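Local coordinates for protein leucine aminopeptidase 2 (Saccharomyces cerevisiae, PDB 2XQ0) that acts as a zinc-dependent aminopeptidase that prefers di- and tripeptides, with low epoxide hydrolase activity in vitro, at residues I116-L130 with V142-P156. Sequence-based numbering, arbitrary orientation.
With BES (2-(3-amino-2-hydroxy-4-phenyl-butyrylamino)-4-methyl-pentanoic acid), chain B.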
# COMPACT_ATOMS: atom_id res chain seq x y z
N ILE A 116 1.17 14.35 -26.76
CA ILE A 116 2.41 13.59 -26.91
C ILE A 116 2.09 12.15 -27.28
O ILE A 116 1.40 11.45 -26.53
CB ILE A 116 3.20 13.57 -25.61
CG1 ILE A 116 3.39 14.99 -25.07
CG2 ILE A 116 4.52 12.83 -25.80
CD1 ILE A 116 3.73 15.04 -23.61
N GLN A 117 2.60 11.70 -28.41
CA GLN A 117 2.48 10.30 -28.80
C GLN A 117 3.67 9.54 -28.28
O GLN A 117 4.80 10.01 -28.38
CB GLN A 117 2.43 10.15 -30.32
CG GLN A 117 1.19 10.70 -30.96
CD GLN A 117 1.30 10.72 -32.46
OE1 GLN A 117 1.61 9.71 -33.09
NE2 GLN A 117 1.08 11.89 -33.06
N PHE A 118 3.42 8.36 -27.74
CA PHE A 118 4.48 7.61 -27.12
C PHE A 118 4.11 6.14 -27.09
O PHE A 118 2.96 5.78 -27.36
CB PHE A 118 4.69 8.11 -25.68
CG PHE A 118 3.55 7.79 -24.78
CD1 PHE A 118 2.41 8.59 -24.75
CD2 PHE A 118 3.58 6.67 -23.97
CE1 PHE A 118 1.35 8.28 -23.93
CE2 PHE A 118 2.53 6.35 -23.16
CZ PHE A 118 1.41 7.16 -23.14
N ARG A 119 5.08 5.31 -26.74
CA ARG A 119 4.81 3.93 -26.36
C ARG A 119 5.68 3.53 -25.17
O ARG A 119 6.77 4.08 -24.97
CB ARG A 119 5.05 2.99 -27.55
CG ARG A 119 6.46 3.03 -28.09
CD ARG A 119 6.61 2.20 -29.38
NE ARG A 119 6.33 0.79 -29.12
CZ ARG A 119 5.23 0.16 -29.50
NH1 ARG A 119 4.29 0.79 -30.20
NH2 ARG A 119 5.07 -1.13 -29.20
N THR A 120 5.20 2.58 -24.37
CA THR A 120 6.03 2.00 -23.33
C THR A 120 7.12 1.10 -23.92
O THR A 120 7.04 0.68 -25.07
CB THR A 120 5.19 1.23 -22.28
OG1 THR A 120 4.47 0.14 -22.90
CG2 THR A 120 4.21 2.18 -21.63
N THR A 121 8.15 0.82 -23.13
CA THR A 121 9.24 -0.02 -23.63
C THR A 121 9.40 -1.27 -22.77
O THR A 121 8.71 -1.43 -21.75
CB THR A 121 10.60 0.74 -23.71
OG1 THR A 121 11.13 0.94 -22.40
CG2 THR A 121 10.44 2.09 -24.42
N ASP A 122 10.29 -2.15 -23.20
CA ASP A 122 10.59 -3.36 -22.44
C ASP A 122 11.11 -3.03 -21.03
O ASP A 122 11.00 -3.84 -20.13
CB ASP A 122 11.64 -4.21 -23.18
CG ASP A 122 11.16 -4.67 -24.54
OD1 ASP A 122 9.96 -4.48 -24.86
OD2 ASP A 122 11.98 -5.23 -25.30
N LYS A 123 11.69 -1.84 -20.85
CA LYS A 123 12.21 -1.44 -19.53
C LYS A 123 11.16 -0.78 -18.61
O LYS A 123 11.47 -0.38 -17.48
CB LYS A 123 13.43 -0.53 -19.68
CG LYS A 123 14.67 -1.22 -20.22
CD LYS A 123 15.93 -0.60 -19.62
CE LYS A 123 17.21 -1.16 -20.24
NZ LYS A 123 17.46 -0.60 -21.60
N CYS A 124 9.93 -0.66 -19.11
CA CYS A 124 8.82 -0.10 -18.34
C CYS A 124 8.79 -0.64 -16.92
O CYS A 124 8.87 -1.83 -16.72
CB CYS A 124 7.49 -0.47 -19.01
SG CYS A 124 6.05 0.28 -18.20
N THR A 125 8.70 0.25 -15.93
CA THR A 125 8.64 -0.18 -14.53
C THR A 125 7.22 -0.11 -13.97
O THR A 125 6.99 -0.40 -12.79
CB THR A 125 9.57 0.68 -13.63
OG1 THR A 125 9.13 2.05 -13.67
CG2 THR A 125 11.03 0.59 -14.11
N ALA A 126 6.28 0.29 -14.81
CA ALA A 126 4.90 0.50 -14.34
C ALA A 126 3.99 -0.74 -14.50
O ALA A 126 2.96 -0.86 -13.83
CB ALA A 126 4.29 1.73 -15.01
N LEU A 127 4.39 -1.68 -15.36
CA LEU A 127 3.49 -2.74 -15.76
C LEU A 127 4.05 -4.11 -15.47
O LEU A 127 5.27 -4.32 -15.52
CB LEU A 127 3.16 -2.63 -17.26
CG LEU A 127 2.47 -1.33 -17.68
CD1 LEU A 127 2.50 -1.15 -19.22
CD2 LEU A 127 1.03 -1.25 -17.14
N GLN A 128 3.17 -5.05 -15.17
CA GLN A 128 3.53 -6.45 -15.26
C GLN A 128 2.65 -7.14 -16.32
O GLN A 128 1.43 -6.95 -16.35
CB GLN A 128 3.43 -7.19 -13.91
CG GLN A 128 4.02 -8.63 -14.02
CD GLN A 128 3.73 -9.53 -12.82
OE1 GLN A 128 3.04 -9.14 -11.88
NE2 GLN A 128 4.26 -10.75 -12.85
N TRP A 129 3.28 -7.92 -17.20
CA TRP A 129 2.55 -8.65 -18.24
C TRP A 129 2.61 -10.12 -17.95
O TRP A 129 3.68 -10.64 -17.65
CB TRP A 129 3.17 -8.41 -19.63
CG TRP A 129 3.19 -6.97 -20.06
CD1 TRP A 129 4.15 -6.05 -19.77
CD2 TRP A 129 2.21 -6.31 -20.86
NE1 TRP A 129 3.82 -4.84 -20.35
CE2 TRP A 129 2.64 -4.97 -21.02
CE3 TRP A 129 1.02 -6.71 -21.47
CZ2 TRP A 129 1.91 -4.04 -21.75
CZ3 TRP A 129 0.30 -5.78 -22.20
CH2 TRP A 129 0.75 -4.46 -22.34
N LEU A 130 1.46 -10.79 -18.05
CA LEU A 130 1.41 -12.24 -17.99
C LEU A 130 0.88 -12.81 -19.30
O LEU A 130 -0.08 -12.29 -19.86
CB LEU A 130 0.52 -12.71 -16.83
CG LEU A 130 1.07 -12.46 -15.43
CD1 LEU A 130 0.59 -11.13 -14.89
CD2 LEU A 130 0.64 -13.57 -14.50
N VAL A 142 -2.41 -7.92 -17.93
CA VAL A 142 -1.46 -6.89 -17.58
C VAL A 142 -2.10 -5.99 -16.54
O VAL A 142 -3.31 -5.80 -16.54
CB VAL A 142 -1.07 -6.07 -18.81
CG1 VAL A 142 -2.34 -5.44 -19.42
CG2 VAL A 142 -0.01 -5.00 -18.49
N PHE A 143 -1.29 -5.47 -15.62
CA PHE A 143 -1.80 -4.49 -14.66
C PHE A 143 -0.69 -3.52 -14.31
O PHE A 143 0.49 -3.86 -14.43
CB PHE A 143 -2.34 -5.17 -13.40
CG PHE A 143 -1.29 -5.86 -12.57
CD1 PHE A 143 -0.60 -5.17 -11.58
CD2 PHE A 143 -0.98 -7.19 -12.79
CE1 PHE A 143 0.38 -5.82 -10.83
CE2 PHE A 143 -0.03 -7.84 -12.04
CZ PHE A 143 0.65 -7.16 -11.06
N SER A 144 -1.07 -2.33 -13.86
CA SER A 144 -0.12 -1.30 -13.46
C SER A 144 -0.01 -1.16 -11.95
O SER A 144 -0.86 -1.63 -11.18
CB SER A 144 -0.56 0.04 -14.04
OG SER A 144 -1.77 0.43 -13.40
N GLN A 145 1.05 -0.49 -11.52
CA GLN A 145 1.23 -0.07 -10.14
C GLN A 145 2.15 1.14 -10.24
O GLN A 145 3.33 0.99 -10.59
CB GLN A 145 1.88 -1.18 -9.31
CG GLN A 145 2.48 -0.69 -8.00
CD GLN A 145 1.44 -0.06 -7.09
OE1 GLN A 145 0.42 -0.68 -6.79
NE2 GLN A 145 1.69 1.17 -6.65
N LEU A 146 1.61 2.33 -9.99
CA LEU A 146 2.34 3.57 -10.30
C LEU A 146 2.99 4.24 -9.09
O LEU A 146 3.94 5.03 -9.22
CB LEU A 146 1.44 4.56 -11.04
CG LEU A 146 0.75 4.02 -12.29
CD1 LEU A 146 0.11 5.16 -13.09
CD2 LEU A 146 1.72 3.23 -13.14
N GLU A 147 2.50 3.93 -7.90
CA GLU A 147 3.05 4.60 -6.71
C GLU A 147 4.45 4.06 -6.43
O GLU A 147 4.65 2.86 -6.49
CB GLU A 147 2.14 4.37 -5.50
CG GLU A 147 2.38 5.35 -4.33
CD GLU A 147 1.35 5.15 -3.23
OE1 GLU A 147 0.46 4.31 -3.43
OE2 GLU A 147 1.42 5.81 -2.18
N ALA A 148 5.42 4.94 -6.13
CA ALA A 148 5.22 6.38 -5.99
C ALA A 148 5.51 7.17 -7.27
O ALA A 148 4.74 8.06 -7.62
CB ALA A 148 6.10 6.91 -4.87
N ILE A 149 6.63 6.87 -7.94
CA ILE A 149 6.98 7.60 -9.17
C ILE A 149 7.14 6.74 -10.44
O ILE A 149 8.05 6.95 -11.25
CB ILE A 149 8.23 8.46 -8.98
CG1 ILE A 149 9.43 7.59 -8.54
CG2 ILE A 149 7.94 9.57 -7.93
CD1 ILE A 149 10.76 8.35 -8.54
N HIS A 150 6.23 5.80 -10.64
CA HIS A 150 6.28 4.96 -11.85
C HIS A 150 5.28 5.43 -12.92
O HIS A 150 5.28 4.89 -14.03
CB HIS A 150 6.02 3.50 -11.49
CG HIS A 150 7.08 2.90 -10.63
ND1 HIS A 150 8.36 2.66 -11.09
CD2 HIS A 150 7.08 2.52 -9.33
CE1 HIS A 150 9.09 2.15 -10.12
NE2 HIS A 150 8.33 2.05 -9.04
N ALA A 151 4.44 6.41 -12.60
CA ALA A 151 3.50 6.91 -13.61
C ALA A 151 4.27 7.43 -14.82
O ALA A 151 3.86 7.24 -15.97
CB ALA A 151 2.60 7.97 -13.05
N ARG A 152 5.41 8.06 -14.57
CA ARG A 152 6.27 8.57 -15.64
C ARG A 152 6.85 7.44 -16.51
O ARG A 152 7.47 7.70 -17.54
CB ARG A 152 7.41 9.42 -15.06
CG ARG A 152 8.41 8.60 -14.22
CD ARG A 152 9.38 9.46 -13.40
NE ARG A 152 8.68 10.25 -12.38
CZ ARG A 152 9.25 11.00 -11.45
NH1 ARG A 152 10.58 11.13 -11.37
NH2 ARG A 152 8.48 11.65 -10.57
N SER A 153 6.67 6.18 -16.10
CA SER A 153 7.16 5.07 -16.94
C SER A 153 6.01 4.50 -17.76
O SER A 153 6.20 3.60 -18.61
CB SER A 153 7.81 4.00 -16.06
OG SER A 153 8.48 3.01 -16.81
N LEU A 154 4.81 5.03 -17.51
CA LEU A 154 3.61 4.62 -18.24
C LEU A 154 3.17 5.70 -19.25
O LEU A 154 2.80 5.39 -20.37
CB LEU A 154 2.45 4.30 -17.28
CG LEU A 154 1.13 3.92 -17.95
CD1 LEU A 154 1.32 2.66 -18.82
CD2 LEU A 154 0.00 3.70 -16.95
N PHE A 155 3.23 6.97 -18.84
CA PHE A 155 3.03 8.09 -19.77
C PHE A 155 3.77 9.33 -19.31
O PHE A 155 4.00 9.51 -18.13
CB PHE A 155 1.54 8.40 -19.97
CG PHE A 155 0.81 8.80 -18.71
CD1 PHE A 155 0.47 10.13 -18.48
CD2 PHE A 155 0.46 7.85 -17.77
CE1 PHE A 155 -0.21 10.50 -17.32
CE2 PHE A 155 -0.21 8.21 -16.60
CZ PHE A 155 -0.55 9.54 -16.38
N PRO A 156 4.15 10.20 -20.25
CA PRO A 156 4.84 11.44 -19.87
C PRO A 156 3.87 12.35 -19.14
O PRO A 156 2.72 12.49 -19.56
CB PRO A 156 5.28 12.03 -21.22
CG PRO A 156 4.35 11.44 -22.23
CD PRO A 156 3.86 10.12 -21.70
N2 BES B . -0.74 2.14 -2.04
C1 BES B . -0.32 1.53 -0.79
C6 BES B . 0.83 0.55 -1.04
C7 BES B . 2.04 1.29 -1.57
C8 BES B . 2.46 2.46 -0.95
C12 BES B . 2.72 0.81 -2.68
C9 BES B . 3.57 3.14 -1.44
C11 BES B . 3.83 1.49 -3.17
C10 BES B . 4.25 2.66 -2.55
C2 BES B . -1.49 0.81 -0.11
O2 BES B . -2.63 1.64 0.15
C3 BES B . -0.97 0.26 1.18
O3 BES B . -0.70 0.99 2.13
N1 BES B . -0.83 -1.06 1.09
C4 BES B . -0.35 -1.98 2.11
C13 BES B . -1.64 -2.52 2.72
C14 BES B . -1.67 -2.38 4.24
C15 BES B . -3.11 -2.42 4.73
C16 BES B . -0.97 -1.12 4.71
C5 BES B . 0.35 -3.09 1.38
O1 BES B . 1.24 -3.73 1.97
O4 BES B . 0.01 -3.32 0.19
O HOH W 1 7.82 2.38 -20.46
O HOH W 2 4.86 -1.24 -11.32
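Phe118 holds CG between its backbone N and carbonyl carbon (chi1 68°), which turns the ring face to Pro156. Ser153 turns OG away from its own N (chi1 -171°), toward the backbone of Thr125. Pro156 CD sits over the centre of the Phe118 ring, 3.8 Å from its centroid, a CH-pi contact. Phe155 CB meets Phe118 CZ at 3.4 Å. Replacing Phe118 by alanine would probably open a gap beside Pro156 and Phe155 and lose the CH-pi contact. Ser153 OG accepts a nearly straight bond from Thr125 N (2.9 Å, 171°) and also bonds to the backbone O of Ser72. Thr125 OG1 and His150 ND1 share a second hydrogen bond (2.8 Å). Gln128 and Phe143 form an antiparallel hydrogen-bonded pair. Beside it, Val142 CG2 rests over the six-membered ring of Trp129, 3.5 Å from the centroid. Just past the strands, Gln145 N bonds to Ala126 O, where the chain leaves for the substrate-binding residues Gln145 to Glu147; Glu147 OE1 accepts from the bestatin amine N2. Strands 127-130 and 141-144 form a hairpin in a four-stranded antiparallel sheet, with 127-130 at its edge, while Phe118 belongs to strand 111-120 of the large sheet, between strands 74-81 and 45-56.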